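Local coordinates for protein tRNA (cytidine-2'-O-)-methyltransferase TrmJ (PDB 4CNG) that methylates the 2'-hydroxyl of cytidine 32 in tRNA, using S-adenosyl-L-methionine as methyl donor and working as a homodimer of the SPOUT class, at residues L25-E31 against F128-S134; N35-I39 against N161-V166; N82-D86 against E141-S145. The protein carries 1 engineered substitution. All coordinates share one frame; numbering follows the deposited sequence.

Contact 1 (L25-E31 against F128-S134); sequences LVIVEPE and FIFGRES. With SAH (S-adenosyl-L-homocysteine), chain C.
Val26 sits between Phe128 and Phe130 on the next strand: its N gives a hydrogen bond to Phe128 O at 2.9 Å, and its O takes one from Phe130 N. Val28 N then bonds to Phe130 O, so the two strands run parallel and in register. This is the tight part. On one face the ring of Phe130 is met obliquely by Leu25, whose CD1 comes to 3.5 Å from Phe130 CE1, and by Ile27 CD1; on the other, Val28 CG2 rests on Ile129 CG2.

Past the strand ends the contact turns polar and more open. Water 1 takes over from direct pairing, donating to both Val28 O and Gly131 O. The extended chain of Arg132 brings its guanidinium edge to Glu29 in a salt bridge: NE donates in its own plane to Glu29 OE1 at 2.8 Å, which is met on the anti side and 32° out of a carboxylate plane turned 89° from the guanidinium. Val28 CG1 lies over a guanidinium face. Bent at chi2 (98°), Glu133 curls back so that OE1 accepts from Glu31 N, while OE2 bonds to Asn35. On the solvent side Ser134 OG donates to Glu31 OE2, which receives it on its syn lone pair. Gly131 N holds O2' of S-adenosyl-L-homocysteine at 3.1 Å, beside the pocket that, in SPOUT enzymes, the knotted C-terminal part of the fold forms for the cofactor.

Strand 50-54 flanks 22-28, strand 93-97 flanks 125-130, and helix 162-175 packs on Phe128 and Phe130.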
loop_
_atom_site.group_PDB
_atom_site.type_symbol
_atom_site.label_atom_id
_atom_site.label_comp_id
_atom_site.label_asym_id
_atom_site.label_seq_id
_atom_site.Cartn_x
_atom_site.Cartn_y
_atom_site.Cartn_z
ATOM N N LEU A 25 -5.041 -3.334 14.528
ATOM C CA LEU A 25 -4.146 -3.881 13.554
ATOM C C LEU A 25 -3.183 -4.833 14.262
ATOM O O LEU A 25 -2.560 -4.426 15.231
ATOM C CB LEU A 25 -3.367 -2.755 12.866
ATOM C CG LEU A 25 -2.399 -3.158 11.798
ATOM C CD1 LEU A 25 -3.094 -3.830 10.646
ATOM C CD2 LEU A 25 -1.628 -1.941 11.346
ATOM N N VAL A 26 -3.098 -6.058 13.772
ATOM C CA VAL A 26 -2.209 -7.087 14.316
ATOM C C VAL A 26 -1.253 -7.538 13.228
ATOM O O VAL A 26 -1.674 -8.031 12.202
ATOM C CB VAL A 26 -3.015 -8.312 14.862
ATOM C CG1 VAL A 26 -2.060 -9.384 15.357
ATOM C CG2 VAL A 26 -4.014 -7.887 15.908
ATOM N N ILE A 27 0.044 -7.372 13.495
ATOM C CA ILE A 27 1.078 -7.780 12.574
ATOM C C ILE A 27 1.844 -8.939 13.213
ATOM O O ILE A 27 2.416 -8.783 14.276
ATOM C CB ILE A 27 2.035 -6.623 12.222
ATOM C CG1 ILE A 27 1.298 -5.342 11.855
ATOM C CG2 ILE A 27 2.997 -7.025 11.140
ATOM C CD1 ILE A 27 0.408 -5.478 10.642
ATOM N N VAL A 28 1.857 -10.073 12.545
ATOM C CA VAL A 28 2.428 -11.302 13.113
ATOM C C VAL A 28 3.871 -11.492 12.653
ATOM O O VAL A 28 4.159 -11.693 11.478
ATOM C CB VAL A 28 1.589 -12.514 12.752
ATOM C CG1 VAL A 28 2.163 -13.800 13.366
ATOM C CG2 VAL A 28 0.158 -12.327 13.193
ATOM N N GLU A 29 4.796 -11.429 13.619
ATOM C CA GLU A 29 6.215 -11.703 13.412
ATOM C C GLU A 29 6.829 -10.978 12.219
ATOM O O GLU A 29 7.489 -11.594 11.384
ATOM C CB GLU A 29 6.465 -13.214 13.381
ATOM C CG GLU A 29 6.143 -13.870 14.725
ATOM C CD GLU A 29 6.513 -15.347 14.835
ATOM O OE1 GLU A 29 6.639 -16.022 13.803
ATOM O OE2 GLU A 29 6.650 -15.836 15.977
ATOM N N PRO A 30 6.660 -9.664 12.164
ATOM C CA PRO A 30 7.276 -8.951 11.022
ATOM C C PRO A 30 8.765 -9.089 11.045
ATOM O O PRO A 30 9.419 -8.970 12.090
ATOM C CB PRO A 30 6.831 -7.522 11.213
ATOM C CG PRO A 30 6.605 -7.435 12.702
ATOM C CD PRO A 30 6.011 -8.774 13.104
ATOM N N GLU A 31 9.316 -9.209 9.846
ATOM C CA GLU A 31 10.722 -9.477 9.638
ATOM C C GLU A 31 11.494 -8.211 9.192
ATOM O O GLU A 31 12.661 -8.050 9.528
ATOM C CB GLU A 31 10.848 -10.593 8.582
ATOM C CG GLU A 31 10.205 -11.906 9.034
ATOM C CD GLU A 31 9.799 -12.918 7.957
ATOM O OE1 GLU A 31 9.865 -12.628 6.756
ATOM O OE2 GLU A 31 9.442 -14.060 8.336
ATOM N N PHE A 128 -7.658 -6.827 12.427
ATOM C CA PHE A 128 -7.177 -7.136 11.078
ATOM C C PHE A 128 -5.774 -7.680 11.216
ATOM O O PHE A 128 -4.900 -6.974 11.713
ATOM C CB PHE A 128 -7.204 -5.909 10.160
ATOM C CG PHE A 128 -8.566 -5.555 9.644
ATOM C CD1 PHE A 128 -9.487 -4.868 10.418
ATOM C CD2 PHE A 128 -9.008 -6.065 8.441
ATOM C CE1 PHE A 128 -10.768 -4.598 9.932
ATOM C CE2 PHE A 128 -10.253 -5.756 7.930
ATOM C CZ PHE A 128 -11.127 -5.057 8.702
ATOM N N ILE A 129 -5.563 -8.908 10.746
ATOM C CA ILE A 129 -4.381 -9.686 11.070
ATOM C C ILE A 129 -3.614 -9.942 9.773
ATOM O O ILE A 129 -4.175 -10.460 8.799
ATOM C CB ILE A 129 -4.747 -11.041 11.734
ATOM C CG1 ILE A 129 -5.608 -10.825 12.946
ATOM C CG2 ILE A 129 -3.533 -11.863 12.004
ATOM C CD1 ILE A 129 -6.561 -11.961 13.247
ATOM N N PHE A 130 -2.312 -9.576 9.774
ATOM C CA PHE A 130 -1.419 -9.724 8.636
ATOM C C PHE A 130 -0.253 -10.590 9.038
ATOM O O PHE A 130 0.216 -10.546 10.178
ATOM C CB PHE A 130 -0.923 -8.324 8.182
ATOM C CG PHE A 130 -2.012 -7.424 7.661
ATOM C CD1 PHE A 130 -2.823 -6.730 8.502
ATOM C CD2 PHE A 130 -2.206 -7.294 6.302
ATOM C CE1 PHE A 130 -3.857 -5.949 8.015
ATOM C CE2 PHE A 130 -3.210 -6.468 5.804
ATOM C CZ PHE A 130 -4.036 -5.805 6.659
ATOM N N GLY A 131 0.200 -11.374 8.086
ATOM C CA GLY A 131 1.252 -12.341 8.308
ATOM C C GLY A 131 2.643 -11.929 7.882
ATOM O O GLY A 131 2.953 -10.779 7.581
ATOM N N ARG A 132 3.518 -12.926 7.981
ATOM C CA ARG A 132 4.961 -12.774 7.806
ATOM C C ARG A 132 5.319 -12.591 6.347
ATOM O O ARG A 132 4.731 -13.231 5.482
ATOM C CB ARG A 132 5.604 -14.069 8.341
ATOM C CG ARG A 132 5.289 -14.387 9.799
ATOM C CD ARG A 132 5.509 -15.858 10.098
ATOM N NE ARG A 132 5.098 -16.221 11.452
ATOM C CZ ARG A 132 3.881 -16.588 11.808
ATOM N NH1 ARG A 132 2.877 -16.579 10.961
ATOM N NH2 ARG A 132 3.643 -16.932 13.054
ATOM N N GLU A 133 6.325 -11.770 6.078
ATOM C CA GLU A 133 6.744 -11.586 4.716
ATOM C C GLU A 133 7.135 -12.926 4.101
ATOM O O GLU A 133 6.819 -13.196 2.955
ATOM C CB GLU A 133 7.903 -10.594 4.632
ATOM C CG GLU A 133 7.593 -9.197 5.139
ATOM C CD GLU A 133 8.041 -8.888 6.576
ATOM O OE1 GLU A 133 7.781 -9.773 7.487
ATOM O OE2 GLU A 133 8.574 -7.729 6.796
ATOM N N SER A 134 7.834 -13.768 4.859
ATOM C CA SER A 134 8.349 -15.020 4.341
ATOM C C SER A 134 7.248 -16.037 4.044
ATOM O O SER A 134 7.181 -16.607 2.954
ATOM C CB SER A 134 9.358 -15.614 5.327
ATOM O OG SER A 134 8.778 -15.811 6.614
HETATM N N SAH C . 4.758 -16.382 0.658
HETATM C CA SAH C . 3.864 -15.802 1.695
HETATM C CB SAH C . 3.586 -14.359 1.307
HETATM C CG SAH C . 3.136 -13.483 2.490
HETATM S SD SAH C . 2.856 -11.790 1.988
HETATM C C SAH C . 2.625 -16.645 1.773
HETATM O O SAH C . 2.417 -17.538 0.949
HETATM O OXT SAH C . 1.872 -16.581 2.724
HETATM C "C5'" SAH C . 2.806 -11.053 3.623
HETATM C "C4'" SAH C . 1.423 -10.694 4.152
HETATM O "O4'" SAH C . 0.857 -9.666 3.323
HETATM C "C3'" SAH C . 0.408 -11.782 4.122
HETATM O "O3'" SAH C . 0.602 -12.659 5.243
HETATM C "C2'" SAH C . -0.894 -11.033 4.155
HETATM O "O2'" SAH C . -1.156 -10.564 5.472
HETATM C "C1'" SAH C . -0.567 -9.833 3.256
HETATM N N9 SAH C . -0.925 -10.030 1.819
HETATM C C8 SAH C . -0.088 -9.935 0.748
HETATM N N7 SAH C . -0.815 -9.955 -0.403
HETATM C C5 SAH C . -2.117 -10.028 -0.034
HETATM C C6 SAH C . -3.343 -9.999 -0.725
HETATM N N6 SAH C . -3.408 -9.946 -2.072
HETATM N N1 SAH C . -4.456 -10.054 -0.034
HETATM C C2 SAH C . -4.403 -10.089 1.307
HETATM N N3 SAH C . -3.314 -10.085 2.061
HETATM C C4 SAH C . -2.185 -10.025 1.388
HETATM O O HOH W 1 4.581 -9.668 9.620
HETATM O O HOH W 2 5.127 -18.111 15.530
#

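Contact 2 (N35-I39 against N161-V166). With SAH (S-adenosyl-L-homocysteine), chain C.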
loop_
_atom_site.group_PDB
_atom_site.type_symbol
_atom_site.label_atom_id
_atom_site.label_comp_id
_atom_site.label_asym_id
_atom_site.label_seq_id
_atom_site.Cartn_x
_atom_site.Cartn_y
_atom_site.Cartn_z
ATOM N N ASN A 35 9.228 -2.574 6.647
ATOM C CA ASN A 35 7.804 -2.852 6.706
ATOM C C ASN A 35 7.227 -2.406 8.024
ATOM O O ASN A 35 6.154 -1.824 8.052
ATOM C CB ASN A 35 7.515 -4.306 6.484
ATOM C CG ASN A 35 7.567 -4.694 5.059
ATOM O OD1 ASN A 35 7.208 -3.903 4.200
ATOM N ND2 ASN A 35 7.933 -5.912 4.779
ATOM N N LEU A 36 7.890 -2.704 9.131
ATOM C CA LEU A 36 7.342 -2.309 10.419
ATOM C C LEU A 36 7.215 -0.778 10.518
ATOM O O LEU A 36 6.202 -0.275 10.996
ATOM C CB LEU A 36 8.186 -2.907 11.547
ATOM C CG LEU A 36 7.725 -2.564 12.970
ATOM C CD1 LEU A 36 6.295 -2.993 13.186
ATOM C CD2 LEU A 36 8.644 -3.176 13.990
ATOM N N GLY A 37 8.245 -0.057 10.108
ATOM C CA GLY A 37 8.170 1.379 10.130
ATOM C C GLY A 37 7.093 1.962 9.231
ATOM O O GLY A 37 6.353 2.867 9.619
ATOM N N PHE A 38 6.981 1.414 8.024
ATOM C CA PHE A 38 5.958 1.858 7.107
ATOM C C PHE A 38 4.575 1.593 7.635
ATOM O O PHE A 38 3.661 2.401 7.434
ATOM C CB PHE A 38 6.141 1.192 5.732
ATOM C CG PHE A 38 7.314 1.681 4.944
ATOM C CD1 PHE A 38 7.666 3.008 4.954
ATOM C CD2 PHE A 38 8.059 0.786 4.207
ATOM C CE1 PHE A 38 8.714 3.464 4.154
ATOM C CE2 PHE A 38 9.067 1.231 3.375
ATOM C CZ PHE A 38 9.476 2.535 3.475
ATOM N N ILE A 39 4.381 0.462 8.328
ATOM C CA ILE A 39 3.111 0.188 8.946
ATOM C C ILE A 39 2.795 1.187 10.071
ATOM O O ILE A 39 1.676 1.686 10.159
ATOM C CB ILE A 39 3.063 -1.267 9.457
ATOM C CG1 ILE A 39 3.011 -2.223 8.275
ATOM C CG2 ILE A 39 1.873 -1.470 10.374
ATOM C CD1 ILE A 39 3.324 -3.666 8.604
ATOM N N ASN A 161 3.638 -6.844 -1.069
ATOM C CA ASN A 161 4.458 -6.582 0.090
ATOM C C ASN A 161 3.556 -6.258 1.288
ATOM O O ASN A 161 2.577 -5.550 1.193
ATOM C CB ASN A 161 5.432 -5.465 -0.188
ATOM C CG ASN A 161 6.174 -5.068 1.040
ATOM O OD1 ASN A 161 7.085 -5.790 1.542
ATOM N ND2 ASN A 161 5.691 -4.006 1.639
ATOM N N LEU A 162 3.944 -6.801 2.457
ATOM C CA LEU A 162 3.176 -6.683 3.689
ATOM C C LEU A 162 2.646 -5.278 3.971
ATOM O O LEU A 162 1.467 -5.102 4.214
ATOM C CB LEU A 162 4.063 -7.147 4.840
ATOM C CG LEU A 162 3.551 -6.868 6.256
ATOM C CD1 LEU A 162 2.219 -7.495 6.538
ATOM C CD2 LEU A 162 4.611 -7.285 7.263
ATOM N N SER A 163 3.525 -4.277 3.973
ATOM C CA SER A 163 3.068 -2.961 4.336
ATOM C C SER A 163 2.128 -2.330 3.318
ATOM O O SER A 163 1.306 -1.474 3.666
ATOM C CB SER A 163 4.220 -2.024 4.636
ATOM O OG SER A 163 4.995 -1.741 3.525
ATOM N N HIS A 164 2.252 -2.728 2.061
ATOM C CA HIS A 164 1.333 -2.267 1.010
ATOM C C HIS A 164 -0.035 -2.892 1.125
ATOM O O HIS A 164 -1.030 -2.205 0.919
ATOM C CB HIS A 164 1.990 -2.429 -0.365
ATOM C CG HIS A 164 3.242 -1.615 -0.494
ATOM N ND1 HIS A 164 4.448 -2.028 0.041
ATOM C CD2 HIS A 164 3.439 -0.351 -0.943
ATOM C CE1 HIS A 164 5.333 -1.056 -0.097
ATOM N NE2 HIS A 164 4.759 -0.034 -0.720
ATOM N N ALA A 165 -0.087 -4.186 1.519
ATOM C CA ALA A 165 -1.340 -4.796 1.856
ATOM C C ALA A 165 -2.026 -4.071 3.026
ATOM O O ALA A 165 -3.234 -3.782 2.989
ATOM C CB ALA A 165 -1.149 -6.261 2.172
ATOM N N VAL A 166 -1.244 -3.763 4.053
ATOM C CA VAL A 166 -1.788 -3.050 5.210
ATOM C C VAL A 166 -2.338 -1.680 4.724
ATOM O O VAL A 166 -3.431 -1.287 5.085
ATOM C CB VAL A 166 -0.726 -2.854 6.262
ATOM C CG1 VAL A 166 -1.204 -1.886 7.327
ATOM C CG2 VAL A 166 -0.364 -4.193 6.909
HETATM N N SAH C . 4.758 -16.382 0.658
HETATM C CA SAH C . 3.864 -15.802 1.695
HETATM C CB SAH C . 3.586 -14.359 1.307
HETATM C CG SAH C . 3.136 -13.483 2.490
HETATM S SD SAH C . 2.856 -11.790 1.988
HETATM C C SAH C . 2.625 -16.645 1.773
HETATM O O SAH C . 2.417 -17.538 0.949
HETATM O OXT SAH C . 1.872 -16.581 2.724
HETATM C "C5'" SAH C . 2.806 -11.053 3.623
HETATM C "C4'" SAH C . 1.423 -10.694 4.152
HETATM O "O4'" SAH C . 0.857 -9.666 3.323
HETATM C "C3'" SAH C . 0.408 -11.782 4.122
HETATM O "O3'" SAH C . 0.602 -12.659 5.243
HETATM C "C2'" SAH C . -0.894 -11.033 4.155
HETATM O "O2'" SAH C . -1.156 -10.564 5.472
HETATM C "C1'" SAH C . -0.567 -9.833 3.256
HETATM N N9 SAH C . -0.925 -10.030 1.819
HETATM C C8 SAH C . -0.088 -9.935 0.748
HETATM N N7 SAH C . -0.815 -9.955 -0.403
HETATM C C5 SAH C . -2.117 -10.028 -0.034
HETATM C C6 SAH C . -3.343 -9.999 -0.725
HETATM N N6 SAH C . -3.408 -9.946 -2.072
HETATM N N1 SAH C . -4.456 -10.054 -0.034
HETATM C C2 SAH C . -4.403 -10.089 1.307
HETATM N N3 SAH C . -3.314 -10.085 2.061
HETATM C C4 SAH C . -2.185 -10.025 1.388
#
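Asn35 and Asn161 reach toward each other from opposite directions, their amide planes 34° apart. Asn161 ND2 gives a hydrogen bond to Asn35 OD1 at 3.0 Å; the acceptor lies in the plane of the Asn161 amide, whereas the donor is tilted 26° from the carbonyl plane of Asn35. The return bond, from Asn35 ND2 to Asn161 OD1, is weak at 3.3 Å. Asn161 is the N-cap of helix 162-175; with chi1 at 173° its amide faces Asn35 and His164, and the one nitrogen, ND2, donates to both, reaching His164 ND1 at 2.8 Å in the plane of the imidazole ring.

Beside this polar pair, Ser163 packs against Ile39 and Phe38 of helix 33-45. Its CB lies 3.8 Å from Ile39 CG1, and Phe38 CB approaches its OG. Ile39 crosses Leu162 at about a right angle, setting CD1 4.0 Å from Leu162 CG and 4.1 Å from Val166 CG2. The two helix segments run nearly parallel, with axes 9.0 Å from each other. Ala165 CB lies 3.8 Å from C1' of S-adenosyl-L-homocysteine, and Leu162, though directed at helix 33-45, brings CD1 near the ribose.

Across the dimer interface, Ser163 OG is hydrogen-bonded to His164 NE2 of the second subunit, and the two His164 rings stack. Asn35 ND2 has its stronger partner in Glu133 OE2. Each His164 ring is thus held at both nitrogens, ND1 by an amide of its own chain and NE2 by a serine of the other. With ND1 accepting from Asn161, the proton of a neutral His164 would be expected on NE2, a choice that ties the amide network of one subunit to the serine of its partner.

Contact 3 (N82-D86 against E141-S145); sequences NNFDD and EIAKS
A weakly bonded, N-capped turn, helix 84-87, meets the end of helix 139-143 on the face of the parallel SPOUT sheet that carries Val28 and Ile129. Asn83 occupies the N-cap position; the capping bond from Asp86 N to its OD1 is doubtful in detail, being too short in a place where Asp86 is poorly ordered. In Phe84, the next residue, a chi1 of -178° swings the ring away from the backbone N, toward Glu141. Glu141 CG stands over the centre of one face in a CH-pi contact, 3.8 Å from the centroid and only 2° off the ring normal, the side chain crossing the ring obliquely, with CB near CZ. Lys144 slides past the ring in the opposite direction, its CB at the ring edge, 4.0 Å from Phe84 CE2.

Glu141 OE1 accepts from Thr138 N and forms a salt bridge with Arg132 NH1, in the loop next to the cofactor. Ser145 OG donates to Glu141 O at 3.0 Å and lies at the edge of the Phe84 ring. On the solvent side, the fully extended chain of Lys144 crosses Asp85 at about a right angle and forms a salt bridge, NZ donating to Asp85 OD1 at 2.8 Å from the syn side, tilted 29° out of the carboxylate plane.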
loop_
_atom_site.group_PDB
_atom_site.type_symbol
_atom_site.label_atom_id
_atom_site.label_comp_id
_atom_site.label_asym_id
_atom_site.label_seq_id
_atom_site.Cartn_x
_atom_site.Cartn_y
_atom_site.Cartn_z
ATOM N N ASN A 82 4.038 -11.777 22.919
ATOM C CA ASN A 82 4.763 -12.944 22.479
ATOM C C ASN A 82 3.964 -13.911 21.654
ATOM O O ASN A 82 4.538 -14.656 20.823
ATOM C CB ASN A 82 5.435 -13.659 23.612
ATOM C CG ASN A 82 6.500 -14.644 23.117
ATOM O OD1 ASN A 82 6.526 -15.772 23.560
ATOM N ND2 ASN A 82 7.316 -14.245 22.136
ATOM N N ASN A 83 2.653 -13.897 21.828
ATOM C CA ASN A 83 1.831 -14.942 21.222
ATOM C C ASN A 83 0.662 -14.362 20.484
ATOM O O ASN A 83 0.102 -13.311 20.833
ATOM C CB ASN A 83 1.281 -15.916 22.260
ATOM C CG ASN A 83 0.341 -15.241 23.231
ATOM O OD1 ASN A 83 -0.980 -15.359 23.088
ATOM N ND2 ASN A 83 0.948 -14.536 24.223
ATOM N N PHE A 84 0.325 -15.056 19.424
ATOM C CA PHE A 84 -0.813 -14.696 18.616
ATOM C C PHE A 84 -2.111 -14.516 19.408
ATOM O O PHE A 84 -2.875 -13.564 19.250
ATOM C CB PHE A 84 -0.964 -15.763 17.548
ATOM C CG PHE A 84 -2.065 -15.509 16.598
ATOM C CD1 PHE A 84 -1.897 -14.620 15.560
ATOM C CD2 PHE A 84 -3.181 -16.269 16.616
ATOM C CE1 PHE A 84 -2.839 -14.497 14.585
ATOM C CE2 PHE A 84 -4.174 -16.082 15.690
ATOM C CZ PHE A 84 -4.007 -15.188 14.674
ATOM N N ASP A 85 -2.383 -15.476 20.271
ATOM C CA ASP A 85 -3.623 -15.472 21.021
ATOM C C ASP A 85 -3.778 -14.196 21.823
ATOM O O ASP A 85 -4.889 -13.723 22.004
ATOM C CB ASP A 85 -3.711 -16.654 21.983
ATOM C CG ASP A 85 -3.750 -18.015 21.301
ATOM O OD1 ASP A 85 -4.204 -18.136 20.170
ATOM O OD2 ASP A 85 -3.566 -19.031 22.023
ATOM N N ASP A 86 -2.695 -13.695 22.404
ATOM C CA ASP A 86 -2.797 -12.488 23.241
ATOM C C ASP A 86 -3.106 -11.187 22.477
ATOM O O ASP A 86 -3.575 -10.201 23.044
ATOM C CB ASP A 86 -1.523 -12.322 24.080
ATOM C CG ASP A 86 -1.469 -13.278 25.305
ATOM O OD1 ASP A 86 -2.316 -14.233 25.384
ATOM O OD2 ASP A 86 -0.525 -13.089 26.174
ATOM N N GLU A 141 -3.330 -20.176 12.646
ATOM C CA GLU A 141 -3.664 -18.778 12.849
ATOM C C GLU A 141 -4.940 -18.434 12.084
ATOM O O GLU A 141 -5.803 -17.683 12.575
ATOM C CB GLU A 141 -2.476 -17.912 12.444
ATOM C CG GLU A 141 -1.320 -17.994 13.438
ATOM C CD GLU A 141 0.016 -17.444 12.973
ATOM O OE1 GLU A 141 0.234 -17.217 11.753
ATOM O OE2 GLU A 141 0.922 -17.384 13.847
ATOM N N ILE A 142 -5.076 -18.940 10.853
ATOM C CA ILE A 142 -6.265 -18.719 10.073
ATOM C C ILE A 142 -7.451 -19.441 10.673
ATOM O O ILE A 142 -8.551 -18.907 10.703
ATOM C CB ILE A 142 -6.044 -19.073 8.578
ATOM C CG1 ILE A 142 -4.997 -18.137 7.950
ATOM C CG2 ILE A 142 -7.337 -19.069 7.801
ATOM C CD1 ILE A 142 -4.488 -18.556 6.599
ATOM N N ALA A 143 -7.250 -20.643 11.241
ATOM C CA ALA A 143 -8.319 -21.361 11.923
ATOM C C ALA A 143 -8.872 -20.611 13.115
ATOM O O ALA A 143 -10.067 -20.715 13.379
ATOM C CB ALA A 143 -7.858 -22.749 12.366
ATOM N N LYS A 144 -8.026 -19.834 13.789
ATOM C CA LYS A 144 -8.394 -19.029 14.942
ATOM C C LYS A 144 -9.053 -17.718 14.552
ATOM O O LYS A 144 -9.468 -16.963 15.418
ATOM C CB LYS A 144 -7.156 -18.747 15.776
ATOM C CG LYS A 144 -6.677 -19.939 16.575
ATOM C CD LYS A 144 -5.332 -19.640 17.211
ATOM C CE LYS A 144 -4.877 -20.769 18.125
ATOM N NZ LYS A 144 -3.548 -20.434 18.722
ATOM N N SER A 145 -9.167 -17.439 13.240
ATOM C CA SER A 145 -9.746 -16.206 12.727
ATOM C C SER A 145 -11.162 -16.491 12.221
ATOM O O SER A 145 -11.512 -17.604 11.838
ATOM C CB SER A 145 -8.851 -15.632 11.612
ATOM O OG SER A 145 -7.567 -15.353 12.144
#

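Contact 1 lies in the middle of the parallel sheet, joining strands 22-28 and 125-130, with the other two contacts on opposite sides of the chain's centre. Contact 2 packs helices 33-45 and 162-175 about 9 Å from it, centre to centre; contact 3 is about 11 Å away, and contacts 2 and 3 do not touch, their centres about 20 Å apart. The 128-134 segment touches both, Phe130 packing on Leu162 and Ile129 on Phe84. Along the chain, contact 1 alternates with each of the others, while contact 3 is nested inside the loop that contact 2 closes. Contacts 1 and 2 both touch the cofactor, and contact 2 also meets the second subunit, so it is where pocket and dimer interface adjoin.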